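Local coordinates for protein archeaosine synthase QueF-Like (Pyrobaculum calidifontis, PDB 5K0P) that catalyses the last step of archaeosine biosynthesis, using free ammonium to turn the nitrile of preQ0-modified tRNA into a formamidine, at residues E18-I23 with G57-H62; K14-S19 with V27-V32; E64-L69 with V84-Y89; P79-V84 with V98-G103; A41-E46 with K74-P79. All coordinates share one frame; numbering follows the deposited sequence.

Contact 1. Residues E18-I23 with G57-H62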
# COMPACT_ATOMS: atom_id res chain seq x y z
N GLU A 18 0.47 -26.44 2.94
CA GLU A 18 -0.33 -26.78 4.06
C GLU A 18 0.13 -28.08 4.72
O GLU A 18 0.78 -28.91 4.08
CB GLU A 18 -1.85 -26.81 3.71
CG GLU A 18 -2.28 -27.94 2.90
CD GLU A 18 -3.79 -28.00 2.66
OE1 GLU A 18 -4.38 -29.12 2.84
OE2 GLU A 18 -4.36 -26.96 2.24
N SER A 19 -0.15 -28.19 6.01
CA SER A 19 0.12 -29.41 6.76
C SER A 19 -1.12 -29.64 7.62
O SER A 19 -2.14 -28.95 7.45
CB SER A 19 1.37 -29.23 7.58
OG SER A 19 1.31 -28.10 8.46
N VAL A 20 -1.04 -30.57 8.56
CA VAL A 20 -2.09 -30.79 9.53
C VAL A 20 -1.52 -30.50 10.95
O VAL A 20 -0.46 -31.00 11.34
CB VAL A 20 -2.68 -32.23 9.39
CG1 VAL A 20 -3.79 -32.40 10.42
CG2 VAL A 20 -3.17 -32.50 7.97
N CYS A 21 -2.21 -29.64 11.69
CA CYS A 21 -1.80 -29.25 13.02
C CYS A 21 -2.00 -30.47 13.97
O CYS A 21 -3.14 -30.98 14.06
CB CYS A 21 -2.63 -28.07 13.51
SG CYS A 21 -2.41 -27.67 15.25
N PRO A 22 -0.91 -30.96 14.62
CA PRO A 22 -1.07 -32.17 15.46
C PRO A 22 -1.96 -31.96 16.61
O PRO A 22 -2.60 -32.90 17.02
CB PRO A 22 0.32 -32.45 16.00
CG PRO A 22 1.22 -31.88 14.98
CD PRO A 22 0.52 -30.66 14.41
N ILE A 23 -2.01 -30.75 17.15
CA ILE A 23 -2.81 -30.52 18.34
C ILE A 23 -4.31 -30.54 18.01
O ILE A 23 -5.07 -31.22 18.68
CB ILE A 23 -2.40 -29.23 19.06
CG1 ILE A 23 -1.06 -29.44 19.80
CG2 ILE A 23 -3.49 -28.81 20.04
CD1 ILE A 23 0.20 -29.16 18.99
N GLY A 57 -1.68 -33.14 4.28
CA GLY A 57 -2.14 -34.28 5.05
C GLY A 57 -1.24 -34.80 6.13
O GLY A 57 -1.66 -35.71 6.79
N ARG A 58 -0.06 -34.21 6.33
CA ARG A 58 0.89 -34.73 7.30
C ARG A 58 0.81 -33.88 8.58
O ARG A 58 0.76 -32.64 8.56
CB ARG A 58 2.29 -34.72 6.70
CG ARG A 58 3.39 -35.25 7.64
CD ARG A 58 4.81 -35.35 6.97
NE ARG A 58 5.88 -35.40 7.98
CZ ARG A 58 7.19 -35.37 7.76
NH1 ARG A 58 7.68 -35.23 6.54
NH2 ARG A 58 8.05 -35.45 8.78
N GLU A 59 0.76 -34.56 9.69
CA GLU A 59 0.73 -33.92 11.01
C GLU A 59 2.14 -33.59 11.37
O GLU A 59 2.97 -34.46 11.56
CB GLU A 59 0.11 -34.84 12.12
CG GLU A 59 -1.41 -34.99 11.98
CD GLU A 59 -2.12 -35.66 13.15
OE1 GLU A 59 -1.53 -35.79 14.28
OE2 GLU A 59 -3.33 -36.04 12.89
N ILE A 60 2.41 -32.31 11.49
CA ILE A 60 3.77 -31.88 11.75
C ILE A 60 3.72 -30.46 12.23
O ILE A 60 3.01 -29.68 11.62
CB ILE A 60 4.65 -31.99 10.49
CG1 ILE A 60 6.11 -31.59 10.82
CG2 ILE A 60 4.12 -31.21 9.27
CD1 ILE A 60 7.05 -31.91 9.67
N LEU A 61 4.42 -30.13 13.30
CA LEU A 61 4.46 -28.72 13.76
C LEU A 61 5.25 -27.84 12.75
O LEU A 61 6.21 -28.34 12.13
CB LEU A 61 5.18 -28.60 15.10
CG LEU A 61 4.50 -29.32 16.22
CD1 LEU A 61 5.46 -29.37 17.37
CD2 LEU A 61 3.17 -28.66 16.60
N HIS A 62 4.84 -26.58 12.55
CA HIS A 62 5.63 -25.73 11.63
C HIS A 62 7.12 -25.54 12.03
O HIS A 62 8.00 -25.42 11.15
CB HIS A 62 4.92 -24.41 11.23
CG HIS A 62 3.66 -24.65 10.42
ND1 HIS A 62 2.69 -23.68 10.21
CD2 HIS A 62 3.21 -25.77 9.79
CE1 HIS A 62 1.72 -24.19 9.47
NE2 HIS A 62 2.01 -25.48 9.22
O HOH W 1 -3.16 -30.66 4.97
O HOH W 2 0.85 -28.30 10.86
O HOH W 3 -2.82 -35.39 16.77
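His62 meets Ser19 through the edge of its imidazole: NE2 donates to Ser19 OG over 2.8 Å, the oxygen lying in the ring plane although the N-H...O angle is only 136°. The hydroxyl is turned to the ring by its first torsion, OG sitting between the backbone N and the carbonyl carbon (chi1 56°). Serine suits this buried place because one small hydroxyl both accepts from the ring and donates onward, OG giving a hydrogen bond to water 2. That water in turn donates to Ile60 O, so the loop 57-62 is tied to the strand a second time. The other ring nitrogen, ND1, is hydrogen-bonded to Ser88 OG on strand 81-90. An alanine in place of His62 would probably leave both serine hydroxyls without their imidazole partner and Ser19 OG freer to turn.

Nearby, the backbones form a single beta bridge. Val20 N donates to Arg58 O at 2.7 Å. Ile60 N returns a bond to Val20 O at 3.2 Å, and Glu59 CA-H leans on that same oxygen. Val20 CG2 rests against Gly57 C at 3.5 Å; the positive phi of this residue favours glycine.

Waters serve the more open margins. Water 1 accepts from Gly57 N and donates to Glu18 OE1, whose salt-bridge partner is Lys49 of a neighbouring subunit. Water 3 donates to Pro22 O and Glu59 OE1, while Glu59 OE2 pairs with Lys25. This chemistry implies that bonds on the strand end just before Cys21, the thioimide-forming nucleophile, are likely to fix its place relative to substrate-binding His62.

Contact 2. Residues K14-S19 with V27-V32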
# COMPACT_ATOMS: atom_id res chain seq x y z
N LYS A 14 9.39 -18.83 -3.09
CA LYS A 14 8.35 -18.53 -2.15
C LYS A 14 7.06 -19.11 -2.65
O LYS A 14 6.69 -18.89 -3.81
CB LYS A 14 8.17 -17.02 -2.02
CG LYS A 14 7.01 -16.64 -1.10
CD LYS A 14 6.75 -15.11 -0.97
CE LYS A 14 7.89 -14.37 -0.25
NZ LYS A 14 7.47 -12.95 -0.20
N THR A 15 6.36 -19.83 -1.78
CA THR A 15 5.09 -20.42 -2.20
C THR A 15 4.17 -20.71 -1.00
O THR A 15 4.54 -20.48 0.15
CB THR A 15 5.33 -21.66 -3.10
OG1 THR A 15 4.10 -21.96 -3.78
CG2 THR A 15 5.72 -22.89 -2.29
N ARG A 16 2.95 -21.19 -1.26
CA ARG A 16 2.02 -21.53 -0.18
C ARG A 16 2.03 -23.03 -0.00
O ARG A 16 2.28 -23.78 -0.92
CB ARG A 16 0.58 -21.04 -0.48
CG ARG A 16 0.41 -19.49 -0.64
CD ARG A 16 0.15 -18.69 0.66
NE ARG A 16 -1.16 -19.11 1.18
CZ ARG A 16 -2.34 -18.60 0.80
NH1 ARG A 16 -2.38 -17.57 -0.03
NH2 ARG A 16 -3.48 -19.09 1.29
N GLY A 17 1.72 -23.48 1.18
CA GLY A 17 1.59 -24.91 1.43
C GLY A 17 0.60 -25.16 2.56
O GLY A 17 -0.02 -24.22 3.07
N GLU A 18 0.47 -26.44 2.94
CA GLU A 18 -0.33 -26.78 4.06
C GLU A 18 0.13 -28.08 4.72
O GLU A 18 0.78 -28.91 4.08
CB GLU A 18 -1.85 -26.81 3.71
CG GLU A 18 -2.28 -27.94 2.90
CD GLU A 18 -3.79 -28.00 2.66
OE1 GLU A 18 -4.38 -29.12 2.84
OE2 GLU A 18 -4.36 -26.96 2.24
N SER A 19 -0.15 -28.19 6.01
CA SER A 19 0.12 -29.41 6.76
C SER A 19 -1.12 -29.64 7.62
O SER A 19 -2.14 -28.95 7.45
CB SER A 19 1.37 -29.23 7.58
OG SER A 19 1.31 -28.10 8.46
N VAL A 27 -6.27 -28.37 9.19
CA VAL A 27 -5.36 -27.89 8.21
C VAL A 27 -4.68 -26.64 8.75
O VAL A 27 -5.33 -25.79 9.34
CB VAL A 27 -6.09 -27.55 6.90
CG1 VAL A 27 -5.13 -26.80 5.95
CG2 VAL A 27 -6.56 -28.84 6.27
N ASP A 28 -3.38 -26.59 8.51
CA ASP A 28 -2.50 -25.58 9.02
C ASP A 28 -1.85 -25.03 7.76
O ASP A 28 -0.87 -25.58 7.25
CB ASP A 28 -1.50 -26.27 9.96
CG ASP A 28 -0.87 -25.32 10.98
OD1 ASP A 28 -1.17 -24.13 10.94
OD2 ASP A 28 -0.02 -25.78 11.80
N SER A 29 -2.41 -23.94 7.27
CA SER A 29 -1.97 -23.31 6.05
C SER A 29 -0.71 -22.43 6.28
O SER A 29 -0.49 -21.97 7.34
CB SER A 29 -3.19 -22.57 5.50
OG SER A 29 -2.83 -21.78 4.38
N PHE A 30 0.22 -22.36 5.34
CA PHE A 30 1.43 -21.60 5.47
C PHE A 30 1.93 -20.97 4.20
O PHE A 30 1.57 -21.38 3.10
CB PHE A 30 2.58 -22.39 6.15
CG PHE A 30 3.04 -23.63 5.44
CD1 PHE A 30 3.98 -23.58 4.50
CD2 PHE A 30 2.49 -24.87 5.76
CE1 PHE A 30 4.43 -24.72 3.86
CE2 PHE A 30 2.87 -26.02 5.13
CZ PHE A 30 3.88 -25.97 4.16
N GLU A 31 2.80 -19.96 4.39
CA GLU A 31 3.62 -19.48 3.35
C GLU A 31 5.09 -19.88 3.67
O GLU A 31 5.58 -19.68 4.75
CB GLU A 31 3.41 -17.94 3.24
CG GLU A 31 4.16 -17.42 2.03
CD GLU A 31 4.40 -15.92 2.05
OE1 GLU A 31 5.31 -15.42 2.83
OE2 GLU A 31 3.70 -15.26 1.24
N VAL A 32 5.80 -20.41 2.71
CA VAL A 32 7.19 -20.80 2.90
C VAL A 32 8.08 -20.09 1.93
O VAL A 32 7.74 -19.96 0.73
CB VAL A 32 7.35 -22.32 2.83
CG1 VAL A 32 6.88 -22.93 1.49
CG2 VAL A 32 8.82 -22.72 3.07
O HOH W 4 -2.00 -22.58 2.01
O HOH W 2 0.85 -28.30 10.86
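Phe30 lays its ring over Gly17 on the facing strand. Its CB lies against the backbone of Lys87, on the strand beyond, and CG falls between the backbone N and the carbonyl carbon (chi1 61°), which puts it 3.9 Å from Gly17 O. A chi2 of 87° then turns the face of the ring to the glycine. Beyond CG the two sides of the ring part: CD2 comes to 3.7 Å from Gly17 C, and CD1 lies near Gly17 N. Further out, CE1 stands 3.7 Å from Gly17 CA, while CE2 comes to 3.3 Å from Glu18 N. CZ, at the tip, touches both Glu18 N and Gly17 CA. Gly17 CA makes a CH-pi contact over the ring face, 19° off its normal. Only glycine fits here, since a CB would run into CZ. The CD2 edge of Phe30 points at the face of the His62 ring, an edge-to-face pair.

Three hydrogen-bonded pairs, Thr15 with Val32, Gly17 with Phe30 and Ser19 with Asp28, alternate with the non-hydrogen-bonded pairs Arg16-Glu31 and Glu18-Ser29. Glu18, on the face opposite Phe30, has its CD 3.7 Å from Val27 CG1, and its carboxylate forms a salt bridge with Lys49 of a neighbouring subunit. Water 2 donates to Asp28 OD2 at 2.8 Å, linking this substrate-binding residue, the inferred proton donor/acceptor, to the Ser19 hydroxyl. Lys14 pairs with a strand of another subunit and carries the sheet across the interface. The whole is an antiparallel beta hairpin, the first of the two that make up the sheet of a tunnel-fold subunit.

Contact 3. Residues E64-L69 with V84-Y89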
# COMPACT_ATOMS: atom_id res chain seq x y z
N GLU A 64 8.96 -27.85 13.07
CA GLU A 64 9.62 -29.06 12.56
C GLU A 64 9.65 -29.04 11.07
O GLU A 64 10.62 -29.47 10.44
CB GLU A 64 8.89 -30.35 13.01
CG GLU A 64 9.03 -30.58 14.47
CD GLU A 64 7.94 -31.52 15.04
OE1 GLU A 64 6.93 -31.96 14.38
OE2 GLU A 64 8.09 -31.78 16.22
N LEU A 65 8.54 -28.63 10.50
CA LEU A 65 8.46 -28.47 9.05
C LEU A 65 9.57 -27.60 8.52
O LEU A 65 10.23 -28.02 7.56
CB LEU A 65 7.07 -27.94 8.62
CG LEU A 65 6.73 -28.02 7.10
CD1 LEU A 65 5.19 -27.98 6.94
CD2 LEU A 65 7.42 -26.90 6.28
N ALA A 66 9.81 -26.41 9.10
CA ALA A 66 10.90 -25.55 8.56
C ALA A 66 12.25 -26.26 8.51
O ALA A 66 13.00 -26.21 7.48
CB ALA A 66 11.04 -24.22 9.38
N VAL A 67 12.52 -26.98 9.60
CA VAL A 67 13.77 -27.74 9.74
C VAL A 67 13.80 -28.95 8.77
O VAL A 67 14.79 -29.20 8.11
CB VAL A 67 14.01 -28.15 11.19
CG1 VAL A 67 15.25 -28.96 11.26
CG2 VAL A 67 14.13 -26.92 12.06
N ASP A 68 12.69 -29.64 8.64
CA ASP A 68 12.59 -30.78 7.74
C ASP A 68 12.82 -30.35 6.28
O ASP A 68 13.54 -31.01 5.55
CB ASP A 68 11.25 -31.49 7.89
CG ASP A 68 11.22 -32.78 7.19
OD1 ASP A 68 11.99 -33.68 7.58
OD2 ASP A 68 10.48 -32.90 6.24
N LEU A 69 12.20 -29.25 5.89
CA LEU A 69 12.32 -28.75 4.53
C LEU A 69 13.77 -28.29 4.29
O LEU A 69 14.29 -28.51 3.23
CB LEU A 69 11.27 -27.62 4.27
CG LEU A 69 11.25 -26.98 2.85
CD1 LEU A 69 11.04 -28.05 1.78
CD2 LEU A 69 10.15 -25.91 2.70
N VAL A 84 15.18 -21.29 5.38
CA VAL A 84 13.79 -21.62 5.21
C VAL A 84 12.96 -20.88 6.23
O VAL A 84 13.23 -20.98 7.41
CB VAL A 84 13.55 -23.11 5.44
CG1 VAL A 84 12.05 -23.43 5.30
CG2 VAL A 84 14.38 -23.96 4.49
N THR A 85 11.88 -20.24 5.79
CA THR A 85 11.06 -19.45 6.63
C THR A 85 9.64 -19.86 6.36
O THR A 85 9.20 -19.83 5.20
CB THR A 85 11.19 -17.90 6.39
OG1 THR A 85 12.56 -17.44 6.65
CG2 THR A 85 10.28 -17.19 7.39
N VAL A 86 8.98 -20.30 7.44
CA VAL A 86 7.58 -20.76 7.41
C VAL A 86 6.74 -19.81 8.22
O VAL A 86 7.02 -19.66 9.40
CB VAL A 86 7.47 -22.20 7.95
CG1 VAL A 86 6.02 -22.64 7.99
CG2 VAL A 86 8.37 -23.13 7.16
N LYS A 87 5.71 -19.21 7.57
CA LYS A 87 4.85 -18.18 8.16
C LYS A 87 3.45 -18.74 8.20
O LYS A 87 2.98 -19.21 7.18
CB LYS A 87 4.83 -16.83 7.33
CG LYS A 87 6.23 -16.29 7.04
CD LYS A 87 6.31 -14.87 6.38
CE LYS A 87 7.77 -14.50 6.07
NZ LYS A 87 7.84 -13.18 5.38
N SER A 88 2.83 -18.76 9.37
CA SER A 88 1.49 -19.19 9.54
C SER A 88 0.84 -18.36 10.65
O SER A 88 1.48 -17.45 11.25
CB SER A 88 1.45 -20.69 9.88
OG SER A 88 2.45 -21.00 10.87
N TYR A 89 -0.43 -18.69 10.90
CA TYR A 89 -1.31 -17.92 11.74
C TYR A 89 -2.10 -18.93 12.55
O TYR A 89 -2.80 -19.79 12.00
CB TYR A 89 -2.20 -17.06 10.83
CG TYR A 89 -3.04 -16.07 11.57
CD1 TYR A 89 -2.44 -15.15 12.41
CD2 TYR A 89 -4.43 -16.00 11.40
CE1 TYR A 89 -3.18 -14.20 13.09
CE2 TYR A 89 -5.19 -15.05 12.08
CZ TYR A 89 -4.54 -14.15 12.93
OH TYR A 89 -5.18 -13.20 13.62
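Ala66 offers its small CB to Val86, whose CG2 comes to 3.6 Å and makes the tightest side-chain contact between the helix and the strand. Leu65 flanks the same methyl: its CD2 lies 4.0 Å from Val86 CG2, the two side chains crossing at about a right angle. The CG2 bump of Val86 thus fits into the hollow between leucine branch and alanine methyl; CG1 is anti to the backbone N (chi1 177°), which leaves CG2 anti to the carbonyl carbon and facing that hollow.

Two residues earlier on the strand, Val84 fills the next hollow. Its CG1 sits 3.7 Å from Ala66 O and 4.1 Å from Leu69 CD2, again with the leucine and valine chains at about a right angle. Alanine suits the middle of this face because a longer side chain would hold the helix off the sheet; here the axes of the two segments approach to 7.9 Å. Such a helix laid across an antiparallel sheet belongs to the tunnel fold, in which the two helices between the second and third strands pack on one face of the four-stranded sheet. The directions of the segments differ by 151°, so the helix runs roughly against the strand.

Valines two apart in sequence suit a strand because both point to the same face, and their branching at CB sets methyls broadly against the helix. No hydrogen bond spans the interface, which is apolar and buried. Leu65 also touches Phe30, and Leu69 touches Val32, both on strand 27-37. Ala66 reaches Val97 on the other neighbouring strand.

Contact 4. Residues P79-V84 with V98-G103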
# COMPACT_ATOMS: atom_id res chain seq x y z
N PRO A 79 23.83 -26.95 -0.74
CA PRO A 79 24.25 -25.58 -0.97
C PRO A 79 25.01 -25.10 0.24
O PRO A 79 24.74 -25.59 1.30
CB PRO A 79 22.92 -24.84 -1.07
CG PRO A 79 22.03 -25.60 -0.22
CD PRO A 79 22.46 -27.00 -0.22
N PRO A 80 25.96 -24.18 0.08
CA PRO A 80 26.69 -23.66 1.25
C PRO A 80 25.88 -22.77 2.18
O PRO A 80 26.37 -22.45 3.27
CB PRO A 80 27.79 -22.77 0.63
CG PRO A 80 27.29 -22.41 -0.72
CD PRO A 80 26.53 -23.63 -1.18
N TYR A 81 24.72 -22.31 1.72
CA TYR A 81 23.83 -21.50 2.53
C TYR A 81 22.41 -21.83 2.10
O TYR A 81 22.12 -21.89 0.90
CB TYR A 81 24.04 -19.97 2.33
CG TYR A 81 22.97 -19.09 2.95
CD1 TYR A 81 22.81 -19.03 4.30
CD2 TYR A 81 22.11 -18.33 2.15
CE1 TYR A 81 21.85 -18.25 4.87
CE2 TYR A 81 21.12 -17.53 2.71
CZ TYR A 81 20.99 -17.52 4.07
OH TYR A 81 20.00 -16.71 4.59
N VAL A 82 21.56 -22.02 3.09
CA VAL A 82 20.09 -22.23 2.92
C VAL A 82 19.39 -21.67 4.11
O VAL A 82 19.84 -21.89 5.27
CB VAL A 82 19.66 -23.71 2.93
CG1 VAL A 82 18.20 -23.92 2.47
CG2 VAL A 82 20.46 -24.42 1.96
N LYS A 83 18.29 -20.97 3.85
CA LYS A 83 17.40 -20.53 4.86
C LYS A 83 15.98 -20.79 4.42
O LYS A 83 15.61 -20.52 3.27
CB LYS A 83 17.60 -19.04 5.14
CG LYS A 83 16.72 -18.51 6.23
CD LYS A 83 17.06 -17.09 6.64
CE LYS A 83 16.49 -16.09 5.63
NZ LYS A 83 16.59 -14.66 6.06
N VAL A 84 15.18 -21.29 5.38
CA VAL A 84 13.79 -21.62 5.21
C VAL A 84 12.96 -20.88 6.23
O VAL A 84 13.23 -20.98 7.41
CB VAL A 84 13.55 -23.11 5.44
CG1 VAL A 84 12.05 -23.43 5.30
CG2 VAL A 84 14.38 -23.96 4.49
N VAL A 98 12.17 -19.81 11.39
CA VAL A 98 13.27 -19.78 10.44
C VAL A 98 14.21 -20.96 10.79
O VAL A 98 14.55 -21.18 12.00
CB VAL A 98 14.04 -18.42 10.54
CG1 VAL A 98 15.22 -18.36 9.61
CG2 VAL A 98 13.12 -17.20 10.37
N ALA A 99 14.70 -21.64 9.76
CA ALA A 99 15.83 -22.54 9.91
C ALA A 99 16.88 -22.14 8.92
O ALA A 99 16.57 -21.72 7.81
CB ALA A 99 15.41 -23.98 9.67
N GLU A 100 18.14 -22.26 9.33
CA GLU A 100 19.27 -21.77 8.55
C GLU A 100 20.34 -22.79 8.56
O GLU A 100 20.48 -23.56 9.50
CB GLU A 100 19.90 -20.59 9.23
CG GLU A 100 19.09 -19.35 9.10
CD GLU A 100 19.85 -18.10 9.44
OE1 GLU A 100 20.77 -17.78 8.70
OE2 GLU A 100 19.48 -17.40 10.40
N SER A 101 21.18 -22.74 7.56
CA SER A 101 22.43 -23.48 7.62
C SER A 101 23.45 -22.82 6.68
O SER A 101 23.12 -22.64 5.50
CB SER A 101 22.21 -24.90 7.18
OG SER A 101 23.42 -25.59 7.24
N GLY A 102 24.64 -22.51 7.23
CA GLY A 102 25.78 -22.00 6.50
C GLY A 102 25.64 -20.51 6.34
O GLY A 102 25.15 -19.81 7.23
N GLY A 103 26.05 -20.01 5.19
CA GLY A 103 26.10 -18.59 4.97
C GLY A 103 27.26 -18.26 4.10
O GLY A 103 27.88 -19.13 3.57
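With CG anti to the backbone N (chi1 169°), Tyr81 has the root of its ring beside Gly103, and CD1 comes to 3.4 Å from Gly103 CA. Lys83 likewise has CG anti to its backbone N (chi1 -178°), which sets that carbon next to Glu100 CG. These residues belong to an antiparallel beta hairpin, the second of the tunnel-fold sheet.

Two hydrogen-bonded pairs, Val82 with Ser101 and Val84 with Ala99, hold the strands together, each by two backbone bonds. Valine and alanine suit this face because helix 62-77 packs on it; Ser101 OG instead finds Lys74 NZ of that helix. The opposite face is more polar. There Lys83 CG lies 3.8 Å from Glu100 CG, the chains side by side and pointing the same way. The methyl CG1 of Val98 adds an apolar contact at 3.7 Å from Lys83 CG. The charged ends stay apart, NZ of Lys83 being 5.8 Å from Glu100 OE1, so the pair offers at most a loose attraction. Tyr81 CE1 stands 4.0 Å from Glu100 OE1, with ring and carboxylate planes 89° apart, while its hydroxyl is hydrogen-bonded to Glu35 OE2. An alanine in place of Tyr81 would probably leave Glu35 without that hydroxyl partner and open a gap beside Gly103 where the ring had been.

Val98 pairs with a strand of a neighbouring subunit, which extends the sheet. At the hairpin's open end the backbone angles call for glycine at Gly103 and favour it at Gly102, where a CB would also strike Pro80 O, the oxygen that accepts from Gly103 N at 3.1 Å.

Contact 5. Residues A41-E46 with K74-P79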
# COMPACT_ATOMS: atom_id res chain seq x y z
N ALA A 41 24.50 -27.05 -8.44
CA ALA A 41 23.18 -27.57 -8.69
C ALA A 41 22.18 -26.53 -8.22
O ALA A 41 22.25 -25.99 -7.06
CB ALA A 41 22.97 -28.91 -8.00
N VAL A 42 21.28 -26.22 -9.15
CA VAL A 42 20.10 -25.44 -8.91
C VAL A 42 18.96 -26.41 -8.63
O VAL A 42 18.78 -27.42 -9.34
CB VAL A 42 19.75 -24.52 -10.11
CG1 VAL A 42 18.32 -24.00 -10.03
CG2 VAL A 42 20.76 -23.40 -10.12
N LEU A 43 18.21 -26.11 -7.57
CA LEU A 43 17.00 -26.88 -7.23
C LEU A 43 15.88 -26.57 -8.26
O LEU A 43 15.47 -25.42 -8.40
CB LEU A 43 16.56 -26.53 -5.82
CG LEU A 43 15.30 -27.28 -5.34
CD1 LEU A 43 15.62 -28.76 -5.32
CD2 LEU A 43 14.84 -26.85 -3.97
N ALA A 44 15.42 -27.60 -8.98
CA ALA A 44 14.35 -27.40 -9.96
C ALA A 44 13.12 -26.95 -9.22
O ALA A 44 12.83 -27.45 -8.14
CB ALA A 44 14.03 -28.70 -10.73
N ILE A 45 12.39 -26.01 -9.82
CA ILE A 45 11.25 -25.47 -9.15
C ILE A 45 10.26 -26.56 -8.90
O ILE A 45 9.55 -26.57 -7.89
CB ILE A 45 10.59 -24.40 -9.99
CG1 ILE A 45 11.55 -23.26 -10.30
CG2 ILE A 45 9.40 -23.85 -9.25
CD1 ILE A 45 12.20 -22.71 -9.06
N GLU A 46 10.17 -27.48 -9.84
CA GLU A 46 9.16 -28.55 -9.80
C GLU A 46 9.51 -29.40 -8.61
O GLU A 46 8.61 -29.80 -7.94
CB GLU A 46 9.14 -29.43 -11.09
CG GLU A 46 8.71 -28.73 -12.38
CD GLU A 46 9.83 -27.99 -13.19
OE1 GLU A 46 10.84 -27.42 -12.62
OE2 GLU A 46 9.67 -27.93 -14.46
N LYS A 74 18.94 -29.29 1.58
CA LYS A 74 20.36 -29.55 1.68
C LYS A 74 20.69 -30.87 1.05
O LYS A 74 21.75 -31.01 0.41
CB LYS A 74 20.83 -29.61 3.12
CG LYS A 74 21.09 -28.26 3.72
CD LYS A 74 21.27 -28.34 5.21
CE LYS A 74 22.53 -29.10 5.65
NZ LYS A 74 23.66 -28.18 5.38
N ALA A 75 19.81 -31.86 1.24
CA ALA A 75 20.08 -33.16 0.67
C ALA A 75 20.02 -33.17 -0.86
O ALA A 75 20.86 -33.83 -1.49
CB ALA A 75 19.18 -34.25 1.27
N ALA A 76 19.07 -32.44 -1.45
CA ALA A 76 18.97 -32.33 -2.89
C ALA A 76 20.14 -31.59 -3.56
O ALA A 76 20.56 -32.02 -4.61
CB ALA A 76 17.66 -31.68 -3.28
N VAL A 77 20.63 -30.47 -3.00
CA VAL A 77 21.67 -29.69 -3.72
C VAL A 77 22.85 -29.23 -2.92
O VAL A 77 23.62 -28.48 -3.45
CB VAL A 77 21.08 -28.45 -4.45
CG1 VAL A 77 19.98 -28.85 -5.42
CG2 VAL A 77 20.50 -27.44 -3.47
N ASN A 78 23.00 -29.69 -1.69
CA ASN A 78 24.17 -29.38 -0.85
C ASN A 78 24.68 -27.97 -1.01
O ASN A 78 25.83 -27.82 -1.41
CB ASN A 78 25.29 -30.40 -1.13
CG ASN A 78 24.83 -31.84 -0.93
OD1 ASN A 78 24.41 -32.56 -1.90
ND2 ASN A 78 24.85 -32.28 0.35
N PRO A 79 23.83 -26.95 -0.74
CA PRO A 79 24.25 -25.58 -0.97
C PRO A 79 25.01 -25.10 0.24
O PRO A 79 24.74 -25.59 1.30
CB PRO A 79 22.92 -24.84 -1.07
CG PRO A 79 22.03 -25.60 -0.22
CD PRO A 79 22.46 -27.00 -0.22
O HOH W 5 23.73 -26.10 -4.92
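Ala76 is the first residue of 74-79 to touch the facing loop, its CB lying 4.1 Å from Leu43 CD1. In the leucine CG is anti to the backbone N (chi1 -180°), and a chi2 of 62° brings CD1 to the alanine. A small alanine suits this spot, for Glu47 and Met51 of helix 45-53 also crowd against it.

Val77 follows and carries most of the contact. Its CG1 is anti to the carbonyl carbon (chi1 -56°) and stands 3.9 Å from Ala41 CB and equally near Leu43 N. Leu43 CB lies a little farther off, 4.2 Å from the same methyl. The valine CB approaches Ala41 O at 3.8 Å, and the branch at this carbon lets the side chain touch Ala41 and Leu43 together. In the tunnel fold this is where the end of the second helix, 62-77, packs on the loop that leads into the first, 45-53. That loop holds Leu43 and Ala44, which with Ile45 and Glu46 bind the substrate shared between adjacent subunits. No direct hydrogen bond joins the segments, but water 5 donates both to Val77 O at 2.8 Å and to Ala41 O at 2.6 Å. Leu43 N has its own partner in the hydroxyl of Tyr36.

Asn78 turns the chain out of the helix with a positive phi, a left-handed conformation that asparagine tolerates better than most residues. Its N still donates to Lys74 O, 2.8 Å away. Pro79 then leads toward strand 81-90 and packs on Tyr36.

How the contacts relate
Contacts 1 and 2 share Glu18, Ser19 and water 2, and their centres are about 10 Å apart. Between them they bring together the Cys21 nucleophile, substrate-binding His62 and Asp28, whose CG is 3.2 Å from His62 CE1. Contact 3 adjoins this site, its centre about 11 Å from that of contact 1: Ile60 CD1 is 3.7 Å from Leu65 N, and Val32 CG2 of contact 2 is 3.5 Å from Leu69 CD2. Contact 4 continues strand 81-90 from contact 3 through the shared Val84. It shares Pro79 with contact 5, which lies about 24 Å from contact 1 between centres and carries the binding loop used at the intermonomer active sites.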